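Local atomic coordinates of Cap5O (Staphylococcus aureus, PDB entry 3OJO), a protein that probably oxidises UDP-N-acetyl-mannosamine with NAD as the electron acceptor, a step in the biosynthesis of the bacterium's capsular polysaccharide. Residues F149-G152 with Y156-H159; N176-G181 with R193-F198; L323-D328 with E334-D339; D339-L344 with I350-Y355. All coordinates share one frame; numbering follows the deposited sequence.

Contact 1 (F149-G152 with Y156-H159); sequences FTIG and YLVH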
loop_
_atom_site.group_PDB
_atom_site.type_symbol
_atom_site.label_atom_id
_atom_site.label_comp_id
_atom_site.label_asym_id
_atom_site.label_seq_id
_atom_site.Cartn_x
_atom_site.Cartn_y
_atom_site.Cartn_z
ATOM N N PHE B 149 -13.926 -38.869 12.820
ATOM C CA PHE B 149 -13.660 -38.357 11.475
ATOM C C PHE B 149 -12.207 -38.083 11.089
ATOM O O PHE B 149 -11.399 -37.676 11.929
ATOM C CB PHE B 149 -14.543 -37.132 11.170
ATOM C CG PHE B 149 -16.006 -37.418 10.915
ATOM C CD1 PHE B 149 -16.425 -37.969 9.707
ATOM C CD2 PHE B 149 -16.975 -37.091 11.861
ATOM C CE1 PHE B 149 -17.781 -38.233 9.467
ATOM C CE2 PHE B 149 -18.334 -37.344 11.615
ATOM C CZ PHE B 149 -18.727 -37.908 10.415
ATOM N N THR B 150 -11.904 -38.297 9.784
ATOM C CA THR B 150 -10.610 -38.093 9.126
ATOM C C THR B 150 -10.850 -37.165 7.932
ATOM O O THR B 150 -11.616 -37.508 7.022
ATOM C CB THR B 150 -9.948 -39.451 8.796
ATOM O OG1 THR B 150 -9.665 -40.112 10.031
ATOM C CG2 THR B 150 -8.654 -39.312 7.994
ATOM N N ILE B 151 -10.223 -35.981 7.970
ATOM C CA ILE B 151 -10.381 -34.932 6.949
ATOM C C ILE B 151 -9.739 -35.351 5.626
ATOM O O ILE B 151 -8.564 -35.724 5.603
ATOM C CB ILE B 151 -9.937 -33.528 7.477
ATOM C CG1 ILE B 151 -10.862 -33.022 8.611
ATOM C CG2 ILE B 151 -9.899 -32.473 6.358
ATOM C CD1 ILE B 151 -10.621 -33.357 9.804
ATOM N N GLY B 152 -10.535 -35.321 4.557
ATOM C CA GLY B 152 -10.103 -35.724 3.224
ATOM C C GLY B 152 -10.450 -37.164 2.922
ATOM O O GLY B 152 -10.310 -37.613 1.778
ATOM N N TYR B 156 -15.194 -33.546 4.216
ATOM C CA TYR B 156 -14.431 -32.564 3.469
ATOM C C TYR B 156 -14.591 -31.160 4.008
ATOM O O TYR B 156 -15.718 -30.701 4.207
ATOM C CB TYR B 156 -14.708 -32.679 1.966
ATOM C CG TYR B 156 -14.574 -34.106 1.480
ATOM C CD1 TYR B 156 -13.322 -34.709 1.362
ATOM C CD2 TYR B 156 -15.699 -34.883 1.221
ATOM C CE1 TYR B 156 -13.193 -36.042 0.976
ATOM C CE2 TYR B 156 -15.583 -36.217 0.827
ATOM C CZ TYR B 156 -14.328 -36.795 0.710
ATOM O OH TYR B 156 -14.204 -38.111 0.328
ATOM N N LEU B 157 -13.454 -30.514 4.315
ATOM C CA LEU B 157 -13.413 -29.169 4.865
ATOM C C LEU B 157 -12.920 -28.147 3.826
ATOM O O LEU B 157 -11.757 -28.187 3.424
ATOM C CB LEU B 157 -12.545 -29.122 6.130
ATOM C CG LEU B 157 -12.987 -29.861 7.389
ATOM C CD1 LEU B 157 -12.061 -29.511 8.554
ATOM C CD2 LEU B 157 -14.424 -29.530 7.768
ATOM N N VAL B 158 -13.827 -27.255 3.379
ATOM C CA VAL B 158 -13.571 -26.200 2.388
ATOM C C VAL B 158 -13.837 -24.800 2.980
ATOM O O VAL B 158 -14.868 -24.588 3.616
ATOM C CB VAL B 158 -14.451 -26.376 1.113
ATOM C CG1 VAL B 158 -14.149 -25.304 0.054
ATOM C CG2 VAL B 158 -14.341 -27.775 0.520
ATOM N N HIS B 159 -12.922 -23.846 2.733
ATOM C CA HIS B 159 -13.135 -22.439 2.998
ATOM C C HIS B 159 -13.270 -21.826 1.630
ATOM O O HIS B 159 -12.330 -21.876 0.839
ATOM C CB HIS B 159 -11.994 -21.746 3.757
ATOM C CG HIS B 159 -12.216 -20.255 3.929
ATOM N ND1 HIS B 159 -13.402 -19.748 4.448
ATOM C CD2 HIS B 159 -11.392 -19.213 3.650
ATOM C CE1 HIS B 159 -13.268 -18.434 4.435
ATOM N NE2 HIS B 159 -12.073 -18.066 3.978
#

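Contact 2 (N176-G181 with R193-F198); sequences NNRIIG and RVYRTF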
loop_
_atom_site.group_PDB
_atom_site.type_symbol
_atom_site.label_atom_id
_atom_site.label_comp_id
_atom_site.label_asym_id
_atom_site.label_seq_id
_atom_site.Cartn_x
_atom_site.Cartn_y
_atom_site.Cartn_z
ATOM N N ASN B 176 -18.623 -14.715 -10.835
ATOM C CA ASN B 176 -17.385 -14.402 -10.135
ATOM C C ASN B 176 -16.470 -15.603 -10.060
ATOM O O ASN B 176 -16.936 -16.730 -9.861
ATOM C CB ASN B 176 -17.668 -13.959 -8.688
ATOM C CG ASN B 176 -17.861 -12.489 -8.464
ATOM O OD1 ASN B 176 -18.071 -11.699 -9.392
ATOM N ND2 ASN B 176 -17.794 -12.096 -7.202
ATOM N N ASN B 177 -15.156 -15.338 -10.122
ATOM C CA ASN B 177 -14.116 -16.329 -9.908
ATOM C C ASN B 177 -14.157 -16.655 -8.418
ATOM O O ASN B 177 -14.457 -15.796 -7.589
ATOM C CB ASN B 177 -12.751 -15.812 -10.322
ATOM C CG ASN B 177 -12.587 -15.572 -11.798
ATOM O OD1 ASN B 177 -13.444 -15.891 -12.623
ATOM N ND2 ASN B 177 -11.450 -15.022 -12.170
ATOM N N ARG B 178 -13.932 -17.907 -8.091
ATOM C CA ARG B 178 -14.104 -18.396 -6.752
ATOM C C ARG B 178 -12.859 -19.082 -6.242
ATOM O O ARG B 178 -12.256 -19.874 -6.964
ATOM C CB ARG B 178 -15.268 -19.384 -6.810
ATOM C CG ARG B 178 -16.043 -19.493 -5.535
ATOM C CD ARG B 178 -17.324 -20.264 -5.743
ATOM N NE ARG B 178 -18.453 -19.369 -5.999
ATOM C CZ ARG B 178 -19.161 -18.776 -5.046
ATOM N NH1 ARG B 178 -18.846 -18.951 -3.768
ATOM N NH2 ARG B 178 -20.184 -17.993 -5.364
ATOM N N ILE B 179 -12.500 -18.813 -4.984
ATOM C CA ILE B 179 -11.381 -19.457 -4.329
ATOM C C ILE B 179 -11.921 -20.674 -3.549
ATOM O O ILE B 179 -12.815 -20.522 -2.713
ATOM C CB ILE B 179 -10.591 -18.460 -3.435
ATOM C CG1 ILE B 179 -9.927 -17.355 -4.288
ATOM C CG2 ILE B 179 -9.572 -19.188 -2.554
ATOM C CD1 ILE B 179 -9.370 -16.242 -3.529
ATOM N N ILE B 180 -11.384 -21.883 -3.853
ATOM C CA ILE B 180 -11.753 -23.127 -3.182
ATOM C C ILE B 180 -10.531 -23.514 -2.364
ATOM O O ILE B 180 -9.548 -23.995 -2.935
ATOM C CB ILE B 180 -12.177 -24.267 -4.182
ATOM C CG1 ILE B 180 -13.199 -23.809 -5.285
ATOM C CG2 ILE B 180 -12.591 -25.571 -3.457
ATOM C CD1 ILE B 180 -14.595 -23.452 -4.852
ATOM N N GLY B 181 -10.591 -23.258 -1.053
ATOM C CA GLY B 181 -9.524 -23.570 -0.115
ATOM C C GLY B 181 -9.815 -24.823 0.685
ATOM O O GLY B 181 -10.484 -24.754 1.720
ATOM N N ARG B 193 -17.145 -29.827 -6.655
ATOM C CA ARG B 193 -18.367 -30.599 -6.895
ATOM C C ARG B 193 -19.617 -29.775 -6.530
ATOM O O ARG B 193 -20.589 -29.710 -7.304
ATOM C CB ARG B 193 -18.323 -31.933 -6.114
ATOM C CG ARG B 193 -17.975 -33.144 -6.979
ATOM C CD ARG B 193 -17.617 -34.361 -6.149
ATOM N NE ARG B 193 -16.226 -34.759 -6.380
ATOM C CZ ARG B 193 -15.437 -35.331 -5.473
ATOM N NH1 ARG B 193 -15.893 -35.585 -4.249
ATOM N NH2 ARG B 193 -14.182 -35.643 -5.778
ATOM N N VAL B 194 -19.539 -29.089 -5.372
ATOM C CA VAL B 194 -20.627 -28.271 -4.835
ATOM C C VAL B 194 -20.918 -27.059 -5.710
ATOM O O VAL B 194 -22.036 -26.912 -6.201
ATOM C CB VAL B 194 -20.412 -27.938 -3.339
ATOM C CG1 VAL B 194 -21.512 -27.021 -2.808
ATOM C CG2 VAL B 194 -20.333 -29.211 -2.513
ATOM N N TYR B 195 -19.902 -26.241 -5.965
ATOM C CA TYR B 195 -20.029 -25.017 -6.757
ATOM C C TYR B 195 -20.278 -25.182 -8.248
ATOM O O TYR B 195 -20.883 -24.301 -8.866
ATOM C CB TYR B 195 -18.890 -24.045 -6.432
ATOM C CG TYR B 195 -18.998 -23.521 -5.015
ATOM C CD1 TYR B 195 -18.125 -23.958 -4.020
ATOM C CD2 TYR B 195 -20.023 -22.650 -4.646
ATOM C CE1 TYR B 195 -18.246 -23.509 -2.706
ATOM C CE2 TYR B 195 -20.154 -22.198 -3.332
ATOM C CZ TYR B 195 -19.255 -22.617 -2.371
ATOM O OH TYR B 195 -19.384 -22.160 -1.079
ATOM N N ARG B 196 -19.876 -26.335 -8.804
ATOM C CA ARG B 196 -20.042 -26.704 -10.220
ATOM C C ARG B 196 -21.517 -26.608 -10.675
ATOM O O ARG B 196 -21.770 -26.411 -11.865
ATOM C CB ARG B 196 -19.511 -28.129 -10.439
ATOM C CG ARG B 196 -18.861 -28.370 -11.801
ATOM C CD ARG B 196 -17.873 -29.536 -11.773
ATOM N NE ARG B 196 -18.501 -30.812 -11.405
ATOM C CZ ARG B 196 -17.933 -31.736 -10.631
ATOM N NH1 ARG B 196 -16.713 -31.544 -10.141
ATOM N NH2 ARG B 196 -18.578 -32.859 -10.347
ATOM N N THR B 197 -22.466 -26.707 -9.698
ATOM C CA THR B 197 -23.927 -26.644 -9.827
ATOM C C THR B 197 -24.404 -25.422 -10.614
ATOM O O THR B 197 -25.333 -25.549 -11.409
ATOM C CB THR B 197 -24.582 -26.724 -8.408
ATOM O OG1 THR B 197 -24.056 -27.842 -7.681
ATOM C CG2 THR B 197 -26.123 -26.808 -8.441
ATOM N N PHE B 198 -23.774 -24.244 -10.396
ATOM C CA PHE B 198 -24.172 -22.982 -11.046
ATOM C C PHE B 198 -23.000 -22.049 -11.346
ATOM O O PHE B 198 -23.179 -21.090 -12.099
ATOM C CB PHE B 198 -25.217 -22.236 -10.178
ATOM C CG PHE B 198 -24.702 -21.831 -8.812
ATOM C CD1 PHE B 198 -24.755 -22.718 -7.739
ATOM C CD2 PHE B 198 -24.118 -20.581 -8.611
ATOM C CE1 PHE B 198 -24.235 -22.361 -6.499
ATOM C CE2 PHE B 198 -23.608 -20.225 -7.361
ATOM C CZ PHE B 198 -23.674 -21.116 -6.316
#

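Contact 3 (L323-D328 with E334-D339); sequences LTYKGD and ESPAFD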
loop_
_atom_site.group_PDB
_atom_site.type_symbol
_atom_site.label_atom_id
_atom_site.label_comp_id
_atom_site.label_asym_id
_atom_site.label_seq_id
_atom_site.Cartn_x
_atom_site.Cartn_y
_atom_site.Cartn_z
ATOM N N LEU B 323 -24.527 8.198 7.196
ATOM C CA LEU B 323 -24.198 7.533 8.463
ATOM C C LEU B 323 -23.606 6.118 8.229
ATOM O O LEU B 323 -23.319 5.401 9.187
ATOM C CB LEU B 323 -25.440 7.441 9.356
ATOM C CG LEU B 323 -26.010 8.704 10.025
ATOM C CD1 LEU B 323 -27.232 8.339 10.809
ATOM C CD2 LEU B 323 -25.059 9.280 11.026
ATOM N N THR B 324 -23.382 5.755 6.961
ATOM C CA THR B 324 -22.860 4.446 6.558
ATOM C C THR B 324 -21.402 4.502 6.111
ATOM O O THR B 324 -20.954 5.554 5.647
ATOM C CB THR B 324 -23.722 3.882 5.405
ATOM O OG1 THR B 324 -23.621 4.746 4.266
ATOM C CG2 THR B 324 -25.179 3.676 5.803
ATOM N N TYR B 325 -20.677 3.356 6.180
ATOM C CA TYR B 325 -19.295 3.306 5.689
ATOM C C TYR B 325 -19.297 3.335 4.172
ATOM O O TYR B 325 -18.705 4.235 3.584
ATOM C CB TYR B 325 -18.504 2.101 6.239
ATOM C CG TYR B 325 -17.131 1.908 5.603
ATOM C CD1 TYR B 325 -16.149 2.900 5.686
ATOM C CD2 TYR B 325 -16.799 0.718 4.957
ATOM C CE1 TYR B 325 -14.887 2.725 5.109
ATOM C CE2 TYR B 325 -15.541 0.533 4.376
ATOM C CZ TYR B 325 -14.582 1.535 4.465
ATOM O OH TYR B 325 -13.332 1.347 3.914
ATOM N N LYS B 326 -19.988 2.390 3.544
ATOM C CA LYS B 326 -20.036 2.363 2.097
ATOM C C LYS B 326 -21.220 3.194 1.616
ATOM O O LYS B 326 -22.193 3.375 2.353
ATOM C CB LYS B 326 -20.083 0.913 1.562
ATOM C CG LYS B 326 -18.938 0.043 2.063
ATOM C CD LYS B 326 -18.965 -1.358 1.492
ATOM C CE LYS B 326 -18.049 -2.283 2.265
ATOM N NZ LYS B 326 -18.602 -2.642 3.603
ATOM N N GLY B 327 -21.107 3.711 0.400
ATOM C CA GLY B 327 -22.168 4.466 -0.239
ATOM C C GLY B 327 -23.238 3.562 -0.821
ATOM O O GLY B 327 -22.945 2.441 -1.231
ATOM N N ASP B 328 -24.490 4.032 -0.821
ATOM C CA ASP B 328 -25.685 3.366 -1.344
ATOM C C ASP B 328 -26.010 2.018 -0.679
ATOM O O ASP B 328 -26.663 1.157 -1.277
ATOM C CB ASP B 328 -25.653 3.289 -2.883
ATOM C CG ASP B 328 -25.319 4.607 -3.556
ATOM O OD1 ASP B 328 -24.387 4.630 -4.377
ATOM O OD2 ASP B 328 -26.014 5.605 -3.284
ATOM N N GLU B 334 -20.452 -0.721 12.378
ATOM C CA GLU B 334 -19.025 -0.377 12.343
ATOM C C GLU B 334 -18.765 0.723 11.313
ATOM O O GLU B 334 -18.002 0.528 10.377
ATOM C CB GLU B 334 -18.162 -1.639 12.074
ATOM C CG GLU B 334 -17.975 -2.532 13.286
ATOM C CD GLU B 334 -17.028 -1.959 14.316
ATOM O OE1 GLU B 334 -15.797 -2.013 14.084
ATOM O OE2 GLU B 334 -17.517 -1.414 15.334
ATOM N N SER B 335 -19.467 1.853 11.459
ATOM C CA SER B 335 -19.398 2.996 10.551
ATOM C C SER B 335 -18.621 4.187 11.143
ATOM O O SER B 335 -18.960 4.683 12.233
ATOM C CB SER B 335 -20.805 3.417 10.141
ATOM O OG SER B 335 -20.884 4.769 9.730
ATOM N N PRO B 336 -17.600 4.696 10.421
ATOM C CA PRO B 336 -16.892 5.893 10.916
ATOM C C PRO B 336 -17.791 7.151 10.869
ATOM O O PRO B 336 -17.657 8.034 11.706
ATOM C CB PRO B 336 -15.669 5.980 10.012
ATOM C CG PRO B 336 -16.090 5.312 8.724
ATOM C CD PRO B 336 -17.083 4.250 9.107
ATOM N N ALA B 337 -18.752 7.194 9.918
ATOM C CA ALA B 337 -19.743 8.274 9.728
ATOM C C ALA B 337 -20.692 8.348 10.950
ATOM O O ALA B 337 -20.987 9.440 11.437
ATOM C CB ALA B 337 -20.541 8.028 8.456
ATOM N N PHE B 338 -21.126 7.180 11.465
ATOM C CA PHE B 338 -21.970 7.115 12.649
ATOM C C PHE B 338 -21.160 7.486 13.856
ATOM O O PHE B 338 -21.684 8.161 14.736
ATOM C CB PHE B 338 -22.610 5.729 12.843
ATOM C CG PHE B 338 -23.650 5.783 13.931
ATOM C CD1 PHE B 338 -24.942 6.219 13.659
ATOM C CD2 PHE B 338 -23.317 5.494 15.249
ATOM C CE1 PHE B 338 -25.896 6.311 14.671
ATOM C CE2 PHE B 338 -24.264 5.631 16.269
ATOM C CZ PHE B 338 -25.546 6.029 15.968
ATOM N N ASP B 339 -19.884 7.044 13.915
ATOM C CA ASP B 339 -18.965 7.371 15.007
ATOM C C ASP B 339 -18.790 8.872 15.186
ATOM O O ASP B 339 -18.816 9.359 16.318
ATOM C CB ASP B 339 -17.630 6.666 14.806
ATOM C CG ASP B 339 -17.705 5.190 15.140
ATOM O OD1 ASP B 339 -16.635 4.530 15.172
ATOM O OD2 ASP B 339 -18.828 4.695 15.400
#

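Contact 4 (D339-L344 with I350-Y355); sequences DIYELL and IEVCAY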
loop_
_atom_site.group_PDB
_atom_site.type_symbol
_atom_site.label_atom_id
_atom_site.label_comp_id
_atom_site.label_asym_id
_atom_site.label_seq_id
_atom_site.Cartn_x
_atom_site.Cartn_y
_atom_site.Cartn_z
ATOM N N ASP B 339 -19.884 7.044 13.915
ATOM C CA ASP B 339 -18.965 7.371 15.007
ATOM C C ASP B 339 -18.790 8.872 15.186
ATOM O O ASP B 339 -18.816 9.359 16.318
ATOM C CB ASP B 339 -17.630 6.666 14.806
ATOM C CG ASP B 339 -17.705 5.190 15.140
ATOM O OD1 ASP B 339 -16.635 4.530 15.172
ATOM O OD2 ASP B 339 -18.828 4.695 15.400
ATOM N N ILE B 340 -18.749 9.609 14.054
ATOM C CA ILE B 340 -18.633 11.071 14.010
ATOM C C ILE B 340 -19.914 11.697 14.543
ATOM O O ILE B 340 -19.840 12.566 15.411
ATOM C CB ILE B 340 -18.215 11.603 12.595
ATOM C CG1 ILE B 340 -16.785 11.127 12.234
ATOM C CG2 ILE B 340 -18.283 13.129 12.525
ATOM C CD1 ILE B 340 -16.456 10.998 10.791
ATOM N N TYR B 341 -21.080 11.239 14.037
ATOM C CA TYR B 341 -22.418 11.720 14.418
ATOM C C TYR B 341 -22.624 11.645 15.930
ATOM O O TYR B 341 -23.020 12.620 16.540
ATOM C CB TYR B 341 -23.512 10.928 13.663
ATOM C CG TYR B 341 -24.908 11.065 14.238
ATOM C CD1 TYR B 341 -25.676 12.201 13.993
ATOM C CD2 TYR B 341 -25.448 10.074 15.062
ATOM C CE1 TYR B 341 -26.948 12.348 14.548
ATOM C CE2 TYR B 341 -26.716 10.211 15.622
ATOM C CZ TYR B 341 -27.466 11.343 15.354
ATOM O OH TYR B 341 -28.714 11.467 15.894
ATOM N N GLU B 342 -22.329 10.495 16.502
ATOM C CA GLU B 342 -22.419 10.169 17.912
ATOM C C GLU B 342 -21.465 11.060 18.759
ATOM O O GLU B 342 -21.845 11.470 19.857
ATOM C CB GLU B 342 -22.103 8.666 18.047
ATOM C CG GLU B 342 -22.012 8.083 19.445
ATOM C CD GLU B 342 -21.476 6.659 19.518
ATOM O OE1 GLU B 342 -21.089 6.097 18.462
ATOM O OE2 GLU B 342 -21.454 6.101 20.642
ATOM N N LEU B 343 -20.238 11.340 18.252
ATOM C CA LEU B 343 -19.225 12.189 18.899
ATOM C C LEU B 343 -19.692 13.622 18.859
ATOM O O LEU B 343 -19.535 14.348 19.843
ATOM C CB LEU B 343 -17.848 12.097 18.190
ATOM C CG LEU B 343 -16.959 10.894 18.511
ATOM C CD1 LEU B 343 -15.819 10.794 17.513
ATOM C CD2 LEU B 343 -16.443 10.941 19.941
ATOM N N LEU B 344 -20.250 14.027 17.721
ATOM C CA LEU B 344 -20.785 15.364 17.542
ATOM C C LEU B 344 -22.019 15.559 18.445
ATOM O O LEU B 344 -22.179 16.630 19.041
ATOM C CB LEU B 344 -21.130 15.628 16.064
ATOM C CG LEU B 344 -19.995 15.928 15.094
ATOM C CD1 LEU B 344 -20.549 16.326 13.760
ATOM C CD2 LEU B 344 -19.062 17.020 15.610
ATOM N N ILE B 350 -22.450 22.042 19.981
ATOM C CA ILE B 350 -22.741 21.513 18.644
ATOM C C ILE B 350 -24.095 20.801 18.675
ATOM O O ILE B 350 -24.290 19.874 19.466
ATOM C CB ILE B 350 -21.622 20.594 18.045
ATOM C CG1 ILE B 350 -20.291 21.348 17.849
ATOM C CG2 ILE B 350 -22.068 20.009 16.710
ATOM C CD1 ILE B 350 -19.096 20.491 17.905
ATOM N N GLU B 351 -25.016 21.252 17.804
ATOM C CA GLU B 351 -26.350 20.691 17.606
ATOM C C GLU B 351 -26.290 19.866 16.311
ATOM O O GLU B 351 -26.130 20.413 15.225
ATOM C CB GLU B 351 -27.400 21.815 17.530
ATOM C CG GLU B 351 -28.774 21.391 18.008
ATOM C CD GLU B 351 -29.769 21.109 16.898
ATOM O OE1 GLU B 351 -30.072 22.039 16.115
ATOM O OE2 GLU B 351 -30.283 19.968 16.843
ATOM N N VAL B 352 -26.334 18.539 16.444
ATOM C CA VAL B 352 -26.206 17.638 15.295
ATOM C C VAL B 352 -27.538 17.154 14.735
ATOM O O VAL B 352 -28.486 16.909 15.485
ATOM C CB VAL B 352 -25.183 16.490 15.527
ATOM C CG1 VAL B 352 -24.061 16.957 16.426
ATOM C CG2 VAL B 352 -25.853 15.255 16.100
ATOM N N CYS B 353 -27.588 16.989 13.415
ATOM C CA CYS B 353 -28.763 16.519 12.708
ATOM C C CYS B 353 -28.303 15.611 11.563
ATOM O O CYS B 353 -27.599 16.062 10.662
ATOM C CB CYS B 353 -29.586 17.712 12.220
ATOM S SG CYS B 353 -31.047 17.283 11.243
ATOM N N ALA B 354 -28.655 14.323 11.628
ATOM C CA ALA B 354 -28.266 13.365 10.607
ATOM C C ALA B 354 -29.243 13.265 9.457
ATOM O O ALA B 354 -30.449 13.192 9.677
ATOM C CB ALA B 354 -28.077 12.000 11.226
ATOM N N TYR B 355 -28.711 13.202 8.231
ATOM C CA TYR B 355 -29.473 12.996 7.003
ATOM C C TYR B 355 -28.886 11.819 6.212
ATOM O O TYR B 355 -27.750 11.891 5.746
ATOM C CB TYR B 355 -29.551 14.271 6.122
ATOM C CG TYR B 355 -30.205 13.997 4.782
ATOM C CD1 TYR B 355 -29.436 13.773 3.641
ATOM C CD2 TYR B 355 -31.587 13.860 4.673
ATOM C CE1 TYR B 355 -30.026 13.454 2.419
ATOM C CE2 TYR B 355 -32.187 13.526 3.457
ATOM C CZ TYR B 355 -31.403 13.346 2.328
ATOM O OH TYR B 355 -31.988 13.019 1.126
#

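Contact 1 (F149-G152 with Y156-H159)
Ile151 and Leu157 meet where the chain turns from the end of helix 135-145 into strand 156-159, a helix-to-strand connection in the Rossmann-type NAD-binding domain. The tight half of the contact is purely apolar. Leu157 starts out toward the loop, and its CD1 comes to 3.7 Å from Ile151 CG1, with Leu157 CG 4.0 Å from that same Ile151 CG1. Ile151 keeps CG1 beside its own backbone N (chi1 -66°), which presents this branch to the leucine, while CG2 reaches Leu157 CG more loosely at 4.2 Å. Both side chains are buried. Lys141, Ile144 and Glu145 of helix 135-145 pack on Ile151, and Ile125 of the neighbouring strand 124-127 lies against Leu157, so the pair lies between helix 135-145 and the sheet.

The other half is more open to solvent, though not wider apart. Gly152 and Tyr156 both keep some exposure, and the CB of Tyr156 sets off away from the loop before the ring swings back alongside the glycine. Gly152 itself has a positive phi (95°), a backbone shape that glycine adopts readily. Ala186, Cys187 and Ala190 of helix 185-195 also touch the tyrosine. The ring turns its edge to the loop: Gly152 O sits near the ring plane, 3.4 Å from Tyr156 CE1.

Contact 2 (N176-G181 with R193-F198)
The guanidinium of Arg178 lies flat on the ring of Tyr195, planes 10° apart and centres 4.5 Å from one another, in an offset stack. Over that guanidinium face the nearest ring atom to NH1 is Tyr195 CE2, at 3.5 Å. The same face of the tyrosine also receives the arginine's aliphatic part: Arg178 CD stands 3.9 Å from the Tyr195 ring centroid, 20° off the normal, a CH-pi contact. A bend at chi3 (-95°) lays the guanidinium along the CD2-CE2 side while CD stays over the face near CG. Ile180 CD1 comes in obliquely, 3.7 Å from Tyr195 CD1.

The polar ends are held from outside. Arg178 NH1 forms a salt bridge with Glu162 and NH2 bonds to the carbonyl of Leu173; these two ties on different nitrogens help hold the guanidinium in its plane, and the acidic partner probably helps offset the charge of the buried arginine. Glu128 holds the end of the tyrosine through a hydrogen bond with its OH. Beyond the ring, Thr197 OG1 donates to Val194 O at 2.7 Å.

Strand 178-182 thus packs on the C-terminal part of helix 185-195, which leads on to strand 203-207: the arrangement is that of a beta-alpha-beta unit, here at the edge of the sheet of the Rossmann-type NAD-binding domain.

Contact 3 (L323-D328 with E334-D339)
Ser335 OG donates to Leu323 O at 2.6 Å, the one hydrogen bond between the two segments. The hydroxyl approaches from above the carbonyl plane, 51° out of it. Around this bond the rest is van der Waals packing. Ala337 CB rests 3.6 Å from Leu323 C, Leu323 CD2 lies 4.0 Å from Phe338 CD1, and Pro336 CD meets Tyr325 CD1 obliquely at 3.8 Å.

What positions the hydroxyl is its place as N-cap of helix 336-346: Ser335 OG lies anti to the backbone N (chi1 156°) and accepts from Phe338 N at 3.0 Å, the N-H pointing at it at 160°. On the loop side, Thr324 OG1 donates to Lys326 O at 2.8 Å, a bond within the loop. Leu323 N is bound by Asp356 and Thr324 O by Ser382, so the loop is tied down from the rest of the domain as well. Lys326 touches bound pyridine-2,6-dicarboxylic acid, and Tyr325 OH has a weak hydrogen bond to Arg222.

The serine hydroxyl is therefore gripped twice, as donor to the loop and as acceptor from the helix; this buried oxygen has both roles used, and it couples the start of the helix directly to the loop carrying Lys326.

Contact 4 (D339-L344 with I350-Y355)
Tyr341 reaches across from helix 336-346 to Val352 and Ala354 on strand 351-355, the helix-on-strand packing of a beta-alpha-beta unit in the UDP-binding domain. The axes of helix 339-344 and strand 351-355 run roughly antiparallel (152°) and pass 8.5 Å apart.

From its CB the tyrosine leaves the helix flank rather than heading straight for the strand. With CG anti to the backbone N (chi1 164°), the ring is carried over to the sheet, and the CD1-CE1 bond does the touching. CD1 is 3.7 Å from Ala354 CB, and the next atom, CE1, is 3.5 Å from the same Ala354 CB. Val352 CG2 approaches this stretch of ring too, 3.5 Å from Tyr341 CE1. Both methyl groups come in obliquely, and Phe338 meets the tyrosine ring with its plane turned by about 50°.

A turn further along the helix, Leu344 lies over the beginning of the strand, where Val352 also faces the helix. Val318 of the adjacent strand 317-321 touches both Leu344 and Ile350, extending this apolar layer across the sheet. Near the start of the strand, Leu344 CD2 meets Ile350 CD1 loosely, at 4.2 Å.

In the fold
The four contacts fall into two pairs, one in the NAD-binding domain and one in the UDP-binding domain. Contacts 1 and 2 share the NAD-binding sheet, where strands 156-159 and 178-182 are neighbours: His159 N lies 2.8 Å from Gly181 O, a probable hydrogen bond. Contacts 3 and 4 follow one another along helix 336-346 and have Asp339 in common; Leu323 CD2 packs 3.5 Å from Tyr341 CB. Between the pairs, contacts 2 and 3 come nearest, with closest atoms about 14 Å apart. Both lie near ligands: the Arg178 side chain is about 10 Å from NAD, and the side chain of Tyr325 about 5 Å from a pyridine-2,6-dicarboxylic acid. Contacts 1 and 4, centres 49 Å apart, lie away from the annotated sites.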